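Local coordinates for protein sorting nexin-3 (Saccharomyces cerevisiae S288C, PDB 1OCU) that binds phosphatidylinositol 3-phosphate and, as part of the retrieval machinery, recognises cytosolic tails of late Golgi membrane proteins at the prevacuolar compartment, at residues Arg80-Phe85 against His108-Ile113; Pro43-Pro48 against Met56-Glu61; Leu36-His41 against Ile62-Asn67. All blocks are in the same frame, centred on the assembly; numbering follows the deposited sequence.

Contact 1: residues Arg80-Phe85 against His108-Ile113; sequences RRYSDF and HLPGKI. With PIB (2-(butanoyloxy)-1-{[(hydroxy{[2,3,4,6-tetrahydroxy-5-(phosphonooxy)cyclohexyl]oxy}phosphoryl)oxy]methyl}ethyl butanoate), chain C.
Tyr82 and Gly111 meet in the wall of the phosphoinositide pocket of a PX domain, where the strand-to-helix junction 80-85 faces the irregular loop 108-113 and a bound phosphatidylinositol 3-phosphate analogue lies between them. Apolar contacts join the two segments at three places. With CG anti to the backbone N (chi1 179°), the Tyr82 ring reaches from the first turn of the helix to the loop; Pro110 CG comes in at the ring edge, 3.8 Å from CE2, and Leu109 CB lies beside the hydroxyl. Leu109 also places its two methyls against Phe85, CD2 being 4.0 Å from Phe85 CB. The direct polar link is a weak, bent hydrogen bond of 2.9 Å from Gly111 N to Tyr82 OH. Glycine suits this position because its backbone angles would press a CB against the preceding carbonyl oxygen. Replacing Tyr82 by an alanine would probably open a gap beside the inositol, leave Gly111 N without its phenol partner and remove the ring that Arg127 packs against.

Most of the ligand's polar contacts come from these two segments; Arg127 and Glu86 complete the site. Ser83 supplies both its backbone N and its hydroxyl to O33 of the 3-phosphate, while Arg81 NH2 makes a weak bond to O32. Arg81 N, in turn, is tied to Asp84 OD2, fixing the helix start. Ile113 N bonds to O5, with a weak, longer bond to O6, and Ile113 O accepts from both hydroxyls. Lys112, also paired with Glu86, bends at its last torsion (chi4 -69°) and sets NZ 2.7 Å from O11 of the 1-phosphate.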
loop_
_atom_site.group_PDB
_atom_site.type_symbol
_atom_site.label_atom_id
_atom_site.label_comp_id
_atom_site.label_asym_id
_atom_site.label_seq_id
_atom_site.Cartn_x
_atom_site.Cartn_y
_atom_site.Cartn_z
ATOM N N ARG A 80 4.922 5.134 0.179
ATOM C CA ARG A 80 3.699 5.612 -0.430
ATOM C C ARG A 80 2.970 6.644 0.425
ATOM O O ARG A 80 2.980 6.579 1.656
ATOM C CB ARG A 80 2.758 4.428 -0.699
ATOM C CG ARG A 80 3.295 3.370 -1.672
ATOM C CD ARG A 80 3.200 3.846 -3.105
ATOM N NE ARG A 80 3.480 2.790 -4.073
ATOM C CZ ARG A 80 4.678 2.509 -4.583
ATOM N NH1 ARG A 80 5.742 3.207 -4.223
ATOM N NH2 ARG A 80 4.804 1.523 -5.465
ATOM N N ARG A 81 2.334 7.586 -0.264
ATOM C CA ARG A 81 1.539 8.649 0.335
ATOM C C ARG A 81 0.123 8.120 0.486
ATOM O O ARG A 81 -0.283 7.215 -0.243
ATOM C CB ARG A 81 1.434 9.833 -0.614
ATOM C CG ARG A 81 2.498 10.865 -0.582
ATOM C CD ARG A 81 1.791 12.168 -0.922
ATOM N NE ARG A 81 2.673 13.163 -1.493
ATOM C CZ ARG A 81 2.327 14.426 -1.688
ATOM N NH1 ARG A 81 3.204 15.257 -2.220
ATOM N NH2 ARG A 81 1.120 14.853 -1.339
ATOM N N TYR A 82 -0.653 8.733 1.377
ATOM C CA TYR A 82 -2.027 8.308 1.573
ATOM C C TYR A 82 -2.810 8.448 0.272
ATOM O O TYR A 82 -3.602 7.585 -0.075
ATOM C CB TYR A 82 -2.698 9.127 2.684
ATOM C CG TYR A 82 -4.141 8.747 2.915
ATOM C CD1 TYR A 82 -5.172 9.371 2.215
ATOM C CD2 TYR A 82 -4.476 7.729 3.806
ATOM C CE1 TYR A 82 -6.506 8.988 2.398
ATOM C CE2 TYR A 82 -5.802 7.339 3.993
ATOM C CZ TYR A 82 -6.809 7.967 3.289
ATOM O OH TYR A 82 -8.115 7.556 3.459
ATOM N N SER A 83 -2.595 9.541 -0.450
ATOM C CA SER A 83 -3.299 9.735 -1.718
ATOM C C SER A 83 -2.842 8.680 -2.724
ATOM O O SER A 83 -3.559 8.388 -3.671
ATOM C CB SER A 83 -3.051 11.141 -2.282
ATOM O OG SER A 83 -1.663 11.374 -2.429
ATOM N N ASP A 84 -1.642 8.130 -2.540
ATOM C CA ASP A 84 -1.185 7.068 -3.433
ATOM C C ASP A 84 -2.124 5.879 -3.177
ATOM O O ASP A 84 -2.627 5.268 -4.118
ATOM C CB ASP A 84 0.259 6.646 -3.133
ATOM C CG ASP A 84 1.292 7.624 -3.666
ATOM O OD1 ASP A 84 0.995 8.368 -4.627
ATOM O OD2 ASP A 84 2.423 7.630 -3.131
ATOM N N PHE A 85 -2.360 5.566 -1.900
ATOM C CA PHE A 85 -3.266 4.475 -1.523
ATOM C C PHE A 85 -4.655 4.743 -2.102
ATOM O O PHE A 85 -5.308 3.830 -2.609
ATOM C CB PHE A 85 -3.384 4.356 -0.002
ATOM C CG PHE A 85 -2.169 3.776 0.673
ATOM C CD1 PHE A 85 -2.091 2.415 0.943
ATOM C CD2 PHE A 85 -1.107 4.596 1.048
ATOM C CE1 PHE A 85 -0.978 1.873 1.578
ATOM C CE2 PHE A 85 0.009 4.066 1.680
ATOM C CZ PHE A 85 0.074 2.699 1.948
ATOM N N HIS A 108 -12.918 0.025 2.314
ATOM C CA HIS A 108 -12.491 1.407 2.128
ATOM C C HIS A 108 -11.293 1.696 3.015
ATOM O O HIS A 108 -11.062 1.012 4.014
ATOM C CB HIS A 108 -13.621 2.401 2.423
ATOM C CG HIS A 108 -14.632 1.900 3.399
ATOM N ND1 HIS A 108 -15.897 1.508 3.018
ATOM C CD2 HIS A 108 -14.565 1.719 4.738
ATOM C CE1 HIS A 108 -16.568 1.106 4.084
ATOM N NE2 HIS A 108 -15.783 1.224 5.140
ATOM N N LEU A 109 -10.519 2.698 2.620
ATOM C CA LEU A 109 -9.327 3.095 3.352
ATOM C C LEU A 109 -9.709 3.796 4.648
ATOM O O LEU A 109 -10.837 4.245 4.788
ATOM C CB LEU A 109 -8.483 4.022 2.475
ATOM C CG LEU A 109 -7.706 3.335 1.356
ATOM C CD1 LEU A 109 -7.343 4.340 0.282
ATOM C CD2 LEU A 109 -6.466 2.690 1.941
ATOM N N PRO A 110 -8.771 3.897 5.605
ATOM C CA PRO A 110 -8.994 4.545 6.905
ATOM C C PRO A 110 -9.747 5.869 6.856
ATOM O O PRO A 110 -10.658 6.079 7.655
ATOM C CB PRO A 110 -7.580 4.665 7.498
ATOM C CG PRO A 110 -6.655 4.414 6.334
ATOM C CD PRO A 110 -7.393 3.394 5.522
ATOM N N GLY A 111 -9.390 6.761 5.937
ATOM C CA GLY A 111 -10.126 8.015 5.850
ATOM C C GLY A 111 -9.353 9.312 5.694
ATOM O O GLY A 111 -8.235 9.453 6.189
ATOM N N LYS A 112 -9.958 10.267 4.996
ATOM C CA LYS A 112 -9.343 11.571 4.796
ATOM C C LYS A 112 -9.261 12.288 6.144
ATOM O O LYS A 112 -10.051 12.016 7.048
ATOM C CB LYS A 112 -10.168 12.386 3.808
ATOM C CG LYS A 112 -10.071 11.899 2.368
ATOM C CD LYS A 112 -11.011 12.691 1.472
ATOM C CE LYS A 112 -10.827 12.360 -0.001
ATOM N NZ LYS A 112 -9.528 12.855 -0.527
ATOM N N ILE A 113 -8.305 13.199 6.278
ATOM C CA ILE A 113 -8.114 13.921 7.535
ATOM C C ILE A 113 -7.892 15.427 7.365
ATOM O O ILE A 113 -7.344 15.879 6.358
ATOM C CB ILE A 113 -6.908 13.345 8.318
ATOM C CG1 ILE A 113 -7.140 11.862 8.627
ATOM C CG2 ILE A 113 -6.687 14.141 9.598
ATOM C CD1 ILE A 113 -8.366 11.593 9.469
HETATM C C1 PIB C . -6.418 14.756 1.472
HETATM C C2 PIB C . -5.327 13.878 0.805
HETATM C C3 PIB C . -4.085 13.852 1.705
HETATM C C4 PIB C . -4.444 13.317 3.163
HETATM C C5 PIB C . -5.501 14.268 3.810
HETATM C C6 PIB C . -6.789 14.239 2.900
HETATM O O1 PIB C . -7.561 14.750 0.612
HETATM O O2 PIB C . -5.832 12.563 0.639
HETATM O O3 PIB C . -3.145 13.036 0.997
HETATM O O4 PIB C . -3.277 13.325 3.987
HETATM O O5 PIB C . -5.837 13.801 5.106
HETATM O O6 PIB C . -7.784 15.089 3.461
HETATM P P1 PIB C . -7.980 15.952 -0.332
HETATM O O11 PIB C . -8.922 15.351 -1.465
HETATM O O12 PIB C . -6.715 16.639 -0.963
HETATM O O13 PIB C . -8.808 17.017 0.581
HETATM P P3 PIB C . -1.561 13.213 1.058
HETATM O O31 PIB C . -1.066 12.914 2.520
HETATM O O32 PIB C . -1.230 14.707 0.655
HETATM O O33 PIB C . -0.940 12.138 0.091
HETATM C C7 PIB C . -8.162 17.965 1.426
HETATM C C8 PIB C . -9.148 19.116 1.584
#

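Contact 2: residues Pro43-Pro48 against Met56-Glu61; sequences PKTHIP and MFTDYE
His46 and Phe57 form the last hydrogen-bonded pair of the PX-domain beta hairpin, at the end nearest the loop joining its strands. The backbone bonding is regular: His46 with Phe57, and Lys44 with Asp59, each exchange two N-H...O bonds, the shortest being His46 N to Phe57 O at 2.8 Å. Between them, Thr45 and Thr58 face each other as a non-hydrogen-bonded pair, and Thr45 OG1 and Thr58 OG1 lie 3.0 Å apart in a hydrogen bond.

A second polar link runs along the face bearing His46, Phe57 and Asp59. Histidine suits its place by offering a ring N-H to the aspartate: NE2 gives a nearly straight bond of 2.9 Å to Asp59 OD2, which lies in the ring plane of His46 but receives the proton from above its own carboxylate plane, the two planes being 73° apart. Asp59 CG takes the position between backbone N and carbonyl carbon (chi1 62°), which swings the carboxylate over to the histidine. OD2 also forms a salt bridge with Arg79.

Among the apolar contacts, the Phe57 ring has His46 CB over one face and Pro48 CG at its edge, 4.0 Å from CD2. Ile47 CD1 rests on Met56 SD, and Pro43 CB packs against Tyr60 CD2 at 3.7 Å.

Strand 75-81 flanks strand 57-66, sending the phosphoinositide-binding Arg81 to a cation-pi contact with Phe57, while on the face bearing Thr45 and Thr58 helix 121-139 and Phe119 pack against the hairpin.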
loop_
_atom_site.group_PDB
_atom_site.type_symbol
_atom_site.label_atom_id
_atom_site.label_comp_id
_atom_site.label_asym_id
_atom_site.label_seq_id
_atom_site.Cartn_x
_atom_site.Cartn_y
_atom_site.Cartn_z
ATOM N N PRO A 43 6.654 5.772 9.174
ATOM C CA PRO A 43 6.179 7.015 8.562
ATOM C C PRO A 43 7.212 8.136 8.653
ATOM O O PRO A 43 7.979 8.207 9.604
ATOM C CB PRO A 43 4.912 7.320 9.353
ATOM C CG PRO A 43 5.244 6.781 10.711
ATOM C CD PRO A 43 5.889 5.457 10.391
ATOM N N LYS A 44 7.231 9.001 7.648
ATOM C CA LYS A 44 8.162 10.124 7.606
ATOM C C LYS A 44 7.502 11.332 6.956
ATOM O O LYS A 44 6.800 11.198 5.957
ATOM C CB LYS A 44 9.426 9.742 6.828
ATOM C CG LYS A 44 10.291 8.714 7.536
ATOM C CD LYS A 44 11.556 8.410 6.753
ATOM C CE LYS A 44 12.445 7.425 7.503
ATOM N NZ LYS A 44 13.607 7.009 6.665
ATOM N N THR A 45 7.713 12.509 7.539
ATOM C CA THR A 45 7.136 13.733 6.999
ATOM C C THR A 45 8.237 14.538 6.312
ATOM O O THR A 45 9.320 14.718 6.863
ATOM C CB THR A 45 6.462 14.542 8.101
ATOM O OG1 THR A 45 5.342 13.801 8.594
ATOM C CG2 THR A 45 5.976 15.889 7.568
ATOM N N HIS A 46 7.950 15.020 5.107
ATOM C CA HIS A 46 8.945 15.732 4.314
ATOM C C HIS A 46 8.597 17.161 3.959
ATOM O O HIS A 46 7.433 17.532 3.872
ATOM C CB HIS A 46 9.177 14.990 2.991
ATOM C CG HIS A 46 9.284 13.506 3.135
ATOM N ND1 HIS A 46 10.479 12.864 3.373
ATOM C CD2 HIS A 46 8.337 12.537 3.103
ATOM C CE1 HIS A 46 10.267 11.565 3.483
ATOM N NE2 HIS A 46 8.975 11.341 3.325
ATOM N N ILE A 47 9.644 17.939 3.722
ATOM C CA ILE A 47 9.530 19.328 3.296
ATOM C C ILE A 47 10.139 19.311 1.885
ATOM O O ILE A 47 11.348 19.451 1.729
ATOM C CB ILE A 47 10.350 20.254 4.217
ATOM C CG1 ILE A 47 9.749 20.254 5.627
ATOM C CG2 ILE A 47 10.381 21.654 3.655
ATOM C CD1 ILE A 47 8.379 20.898 5.718
ATOM N N PRO A 48 9.299 19.116 0.845
ATOM C CA PRO A 48 9.649 19.052 -0.586
ATOM C C PRO A 48 10.802 19.939 -1.071
ATOM O O PRO A 48 11.832 19.434 -1.514
ATOM C CB PRO A 48 8.333 19.395 -1.276
ATOM C CG PRO A 48 7.333 18.761 -0.378
ATOM C CD PRO A 48 7.833 19.153 1.009
ATOM N N MET A 56 4.230 20.104 1.950
ATOM C CA MET A 56 4.593 19.249 3.076
ATOM C C MET A 56 3.692 18.012 3.080
ATOM O O MET A 56 2.472 18.122 2.938
ATOM C CB MET A 56 4.441 20.024 4.388
ATOM C CG MET A 56 4.754 19.210 5.620
ATOM S SD MET A 56 4.793 20.204 7.115
ATOM C CE MET A 56 3.225 20.997 7.024
ATOM N N PHE A 57 4.287 16.837 3.261
ATOM C CA PHE A 57 3.496 15.614 3.232
ATOM C C PHE A 57 4.128 14.443 3.974
ATOM O O PHE A 57 5.330 14.424 4.228
ATOM C CB PHE A 57 3.253 15.202 1.773
ATOM C CG PHE A 57 4.467 14.601 1.097
ATOM C CD1 PHE A 57 4.693 13.226 1.137
ATOM C CD2 PHE A 57 5.377 15.410 0.420
ATOM C CE1 PHE A 57 5.804 12.663 0.511
ATOM C CE2 PHE A 57 6.495 14.860 -0.213
ATOM C CZ PHE A 57 6.712 13.484 -0.170
ATOM N N THR A 58 3.298 13.460 4.305
ATOM C CA THR A 58 3.758 12.265 4.994
ATOM C C THR A 58 3.642 11.040 4.077
ATOM O O THR A 58 2.663 10.893 3.343
ATOM C CB THR A 58 2.899 11.974 6.243
ATOM O OG1 THR A 58 2.882 13.118 7.102
ATOM C CG2 THR A 58 3.464 10.781 7.003
ATOM N N ASP A 59 4.642 10.171 4.102
ATOM C CA ASP A 59 4.552 8.950 3.319
ATOM C C ASP A 59 4.912 7.796 4.232
ATOM O O ASP A 59 5.477 8.000 5.306
ATOM C CB ASP A 59 5.429 8.997 2.052
ATOM C CG ASP A 59 6.902 9.130 2.338
ATOM O OD1 ASP A 59 7.645 9.379 1.368
ATOM O OD2 ASP A 59 7.336 8.980 3.499
ATOM N N TYR A 60 4.562 6.586 3.820
ATOM C CA TYR A 60 4.818 5.414 4.642
ATOM C C TYR A 60 5.570 4.363 3.856
ATOM O O TYR A 60 5.488 4.313 2.622
ATOM C CB TYR A 60 3.487 4.829 5.131
ATOM C CG TYR A 60 2.573 5.851 5.760
ATOM C CD1 TYR A 60 1.969 6.840 4.988
ATOM C CD2 TYR A 60 2.370 5.872 7.138
ATOM C CE1 TYR A 60 1.193 7.837 5.571
ATOM C CE2 TYR A 60 1.596 6.862 7.738
ATOM C CZ TYR A 60 1.013 7.847 6.949
ATOM O OH TYR A 60 0.284 8.855 7.542
ATOM N N GLU A 61 6.311 3.522 4.563
ATOM C CA GLU A 61 7.042 2.473 3.879
ATOM C C GLU A 61 6.256 1.177 3.877
ATOM O O GLU A 61 5.736 0.747 4.913
ATOM C CB GLU A 61 8.395 2.212 4.536
ATOM C CG GLU A 61 9.148 1.090 3.848
ATOM C CD GLU A 61 10.406 0.691 4.572
ATOM O OE1 GLU A 61 11.337 1.525 4.652
ATOM O OE2 GLU A 61 10.460 -0.463 5.061
#

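Contact 3: residues Leu36-His41 against Ile62-Asn67; sequences LEIEVH and IICRTN
Leu36-His41 and Ile62-Asn67 run almost exactly antiparallel at the base of the beta hairpin in the three-stranded sheet of the PX domain, their strand axes 176° apart in direction and 4.7 Å from each other, with Glu37-Arg65 and Glu39-Ile63 as hydrogen-bonded pairs. Each pair exchanges two bonds, Glu37 N to Arg65 O being 2.9 Å and Glu39 N to Ile63 O 3.0 Å, and CA-H...O contacts such as Cys64 CA to Glu37 O fill the intervals.

The face of Leu36, Ile38, Val40, Ile62, Cys64 and Thr66 is largely apolar, as befits one turned to the protein interior. Ile38 and Ile62 lie side by side and point the same way, Ile38 CD1 touching Ile62 CG2 at 3.8 Å. Having CG1 anti to the backbone N (chi1 -168°), Ile38 also lays CG1 against Cys64 CB. Val40 CG2 lies 4.1 Å from the other branch of Ile62, CG1; the two branches thus meet different neighbours. Further along, Leu36 CG rests on Cys64 SG at 3.9 Å, and Leu36 CB lies 3.6 Å from Thr66 OG1. That hydroxyl, at the strand end, bonds to Phe35 O.

On the reverse face, Glu37, Glu39 and Arg65 suit the more solvent-accessible surface. Glu37 OE2 and Arg65 NE stay 5.4 Å apart, and any attraction between them is probably weak and long-range. Ile63 CG2 packs over the Glu39 backbone.

Strand 75-81 continues the sheet beyond strand 57-66. Met135 of helix 121-139 packs on Ile38 and Val40, Ile155 of helix 149-156 on Ile38 and Cys64; Asn132 and Gln136 of helix 121-139 bond to Val40 N and Ile38 O.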
loop_
_atom_site.group_PDB
_atom_site.type_symbol
_atom_site.label_atom_id
_atom_site.label_comp_id
_atom_site.label_asym_id
_atom_site.label_seq_id
_atom_site.Cartn_x
_atom_site.Cartn_y
_atom_site.Cartn_z
ATOM N N LEU A 36 2.928 -14.595 1.520
ATOM C CA LEU A 36 3.102 -13.160 1.339
ATOM C C LEU A 36 2.920 -12.453 2.663
ATOM O O LEU A 36 1.847 -12.502 3.264
ATOM C CB LEU A 36 2.127 -12.584 0.310
ATOM C CG LEU A 36 2.369 -11.091 0.037
ATOM C CD1 LEU A 36 1.911 -10.735 -1.367
ATOM C CD2 LEU A 36 1.639 -10.229 1.085
ATOM N N GLU A 37 3.991 -11.811 3.115
ATOM C CA GLU A 37 3.994 -11.055 4.359
ATOM C C GLU A 37 4.129 -9.594 3.951
ATOM O O GLU A 37 4.995 -9.241 3.146
ATOM C CB GLU A 37 5.188 -11.452 5.222
ATOM C CG GLU A 37 5.215 -12.907 5.619
ATOM C CD GLU A 37 6.582 -13.330 6.118
ATOM O OE1 GLU A 37 6.767 -14.531 6.406
ATOM O OE2 GLU A 37 7.472 -12.456 6.219
ATOM N N ILE A 38 3.277 -8.740 4.497
ATOM C CA ILE A 38 3.337 -7.337 4.139
ATOM C C ILE A 38 3.019 -6.444 5.329
ATOM O O ILE A 38 2.165 -6.769 6.159
ATOM C CB ILE A 38 2.373 -7.050 2.957
ATOM C CG1 ILE A 38 2.636 -5.662 2.381
ATOM C CG2 ILE A 38 0.944 -7.183 3.412
ATOM C CD1 ILE A 38 2.040 -5.450 1.008
ATOM N N GLU A 39 3.730 -5.325 5.421
ATOM C CA GLU A 39 3.515 -4.381 6.508
ATOM C C GLU A 39 3.722 -2.938 6.076
ATOM O O GLU A 39 4.499 -2.646 5.168
ATOM C CB GLU A 39 4.451 -4.688 7.681
ATOM C CG GLU A 39 4.286 -3.709 8.846
ATOM C CD GLU A 39 5.358 -3.849 9.921
ATOM O OE1 GLU A 39 5.347 -3.033 10.870
ATOM O OE2 GLU A 39 6.207 -4.770 9.821
ATOM N N VAL A 40 3.010 -2.032 6.732
ATOM C CA VAL A 40 3.132 -0.609 6.448
ATOM C C VAL A 40 3.588 0.037 7.736
ATOM O O VAL A 40 2.904 -0.049 8.745
ATOM C CB VAL A 40 1.793 -0.002 6.040
ATOM C CG1 VAL A 40 1.953 1.495 5.814
ATOM C CG2 VAL A 40 1.286 -0.684 4.787
ATOM N N HIS A 41 4.746 0.681 7.702
ATOM C CA HIS A 41 5.284 1.320 8.894
ATOM C C HIS A 41 6.290 2.401 8.513
ATOM O O HIS A 41 6.348 2.833 7.364
ATOM C CB HIS A 41 6.006 0.286 9.753
ATOM C CG HIS A 41 7.318 -0.146 9.178
ATOM N ND1 HIS A 41 8.330 -0.678 9.947
ATOM C CD2 HIS A 41 7.804 -0.076 7.914
ATOM C CE1 HIS A 41 9.382 -0.911 9.182
ATOM N NE2 HIS A 41 9.090 -0.554 7.945
ATOM N N ILE A 62 6.156 0.573 2.698
ATOM C CA ILE A 62 5.488 -0.711 2.549
ATOM C C ILE A 62 6.627 -1.708 2.317
ATOM O O ILE A 62 7.414 -1.553 1.378
ATOM C CB ILE A 62 4.529 -0.752 1.318
ATOM C CG1 ILE A 62 3.424 0.297 1.452
ATOM C CG2 ILE A 62 3.864 -2.130 1.209
ATOM C CD1 ILE A 62 3.919 1.716 1.375
ATOM N N ILE A 63 6.747 -2.700 3.193
ATOM C CA ILE A 63 7.776 -3.714 3.023
ATOM C C ILE A 63 7.045 -5.036 2.827
ATOM O O ILE A 63 6.107 -5.360 3.557
ATOM C CB ILE A 63 8.742 -3.784 4.228
ATOM C CG1 ILE A 63 9.855 -4.787 3.919
ATOM C CG2 ILE A 63 7.999 -4.182 5.488
ATOM C CD1 ILE A 63 11.114 -4.580 4.713
ATOM N N CYS A 64 7.470 -5.793 1.825
ATOM C CA CYS A 64 6.809 -7.042 1.493
ATOM C C CYS A 64 7.775 -8.162 1.112
ATOM O O CYS A 64 8.762 -7.941 0.402
ATOM C CB CYS A 64 5.836 -6.768 0.341
ATOM S SG CYS A 64 4.940 -8.180 -0.335
ATOM N N ARG A 65 7.482 -9.361 1.610
ATOM C CA ARG A 65 8.266 -10.561 1.320
ATOM C C ARG A 65 7.299 -11.598 0.768
ATOM O O ARG A 65 6.289 -11.911 1.397
ATOM C CB ARG A 65 8.936 -11.102 2.585
ATOM C CG ARG A 65 10.135 -10.294 3.041
ATOM C CD ARG A 65 10.902 -10.977 4.171
ATOM N NE ARG A 65 12.131 -10.247 4.483
ATOM C CZ ARG A 65 12.163 -8.978 4.886
ATOM N NH1 ARG A 65 13.323 -8.384 5.145
ATOM N NH2 ARG A 65 11.031 -8.304 5.041
ATOM N N THR A 66 7.609 -12.135 -0.406
ATOM C CA THR A 66 6.729 -13.113 -1.033
ATOM C C THR A 66 7.473 -14.034 -1.998
ATOM O O THR A 66 8.632 -13.797 -2.333
ATOM C CB THR A 66 5.611 -12.388 -1.809
ATOM O OG1 THR A 66 4.619 -13.329 -2.232
ATOM C CG2 THR A 66 6.191 -11.676 -3.026
ATOM N N ASN A 67 6.799 -15.096 -2.429
ATOM C CA ASN A 67 7.382 -16.038 -3.374
ATOM C C ASN A 67 6.348 -16.386 -4.448
ATOM O O ASN A 67 6.546 -17.305 -5.245
ATOM C CB ASN A 67 7.862 -17.294 -2.645
ATOM C CG ASN A 67 6.723 -18.129 -2.098
ATOM O OD1 ASN A 67 5.618 -17.636 -1.882
ATOM N ND2 ASN A 67 6.995 -19.405 -1.855
#

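In the fold
Contacts 2 and 3 are two parts of one hairpin, strands 36-46 and 57-66, joined where Glu61 N bonds to His41 O. Contact 3 lies nearer the middle of the chain, and its inward face is aliphatic; contact 2, toward the turn, has more exposed residues and adds hydroxyl and histidine-carboxylate bonds to its ladder. Contact 1 is also partly buried, but joins a helix start to a loop without any strand pairing, and much of its chemistry is directed at phosphates. Strand 75-81 and the helix that follows it connect them: Arg80 N bonds to Tyr60 O of contact 2, while Arg80 and Phe85 both pack on Ile62 of contact 3, tying the lipid pocket to the sheet.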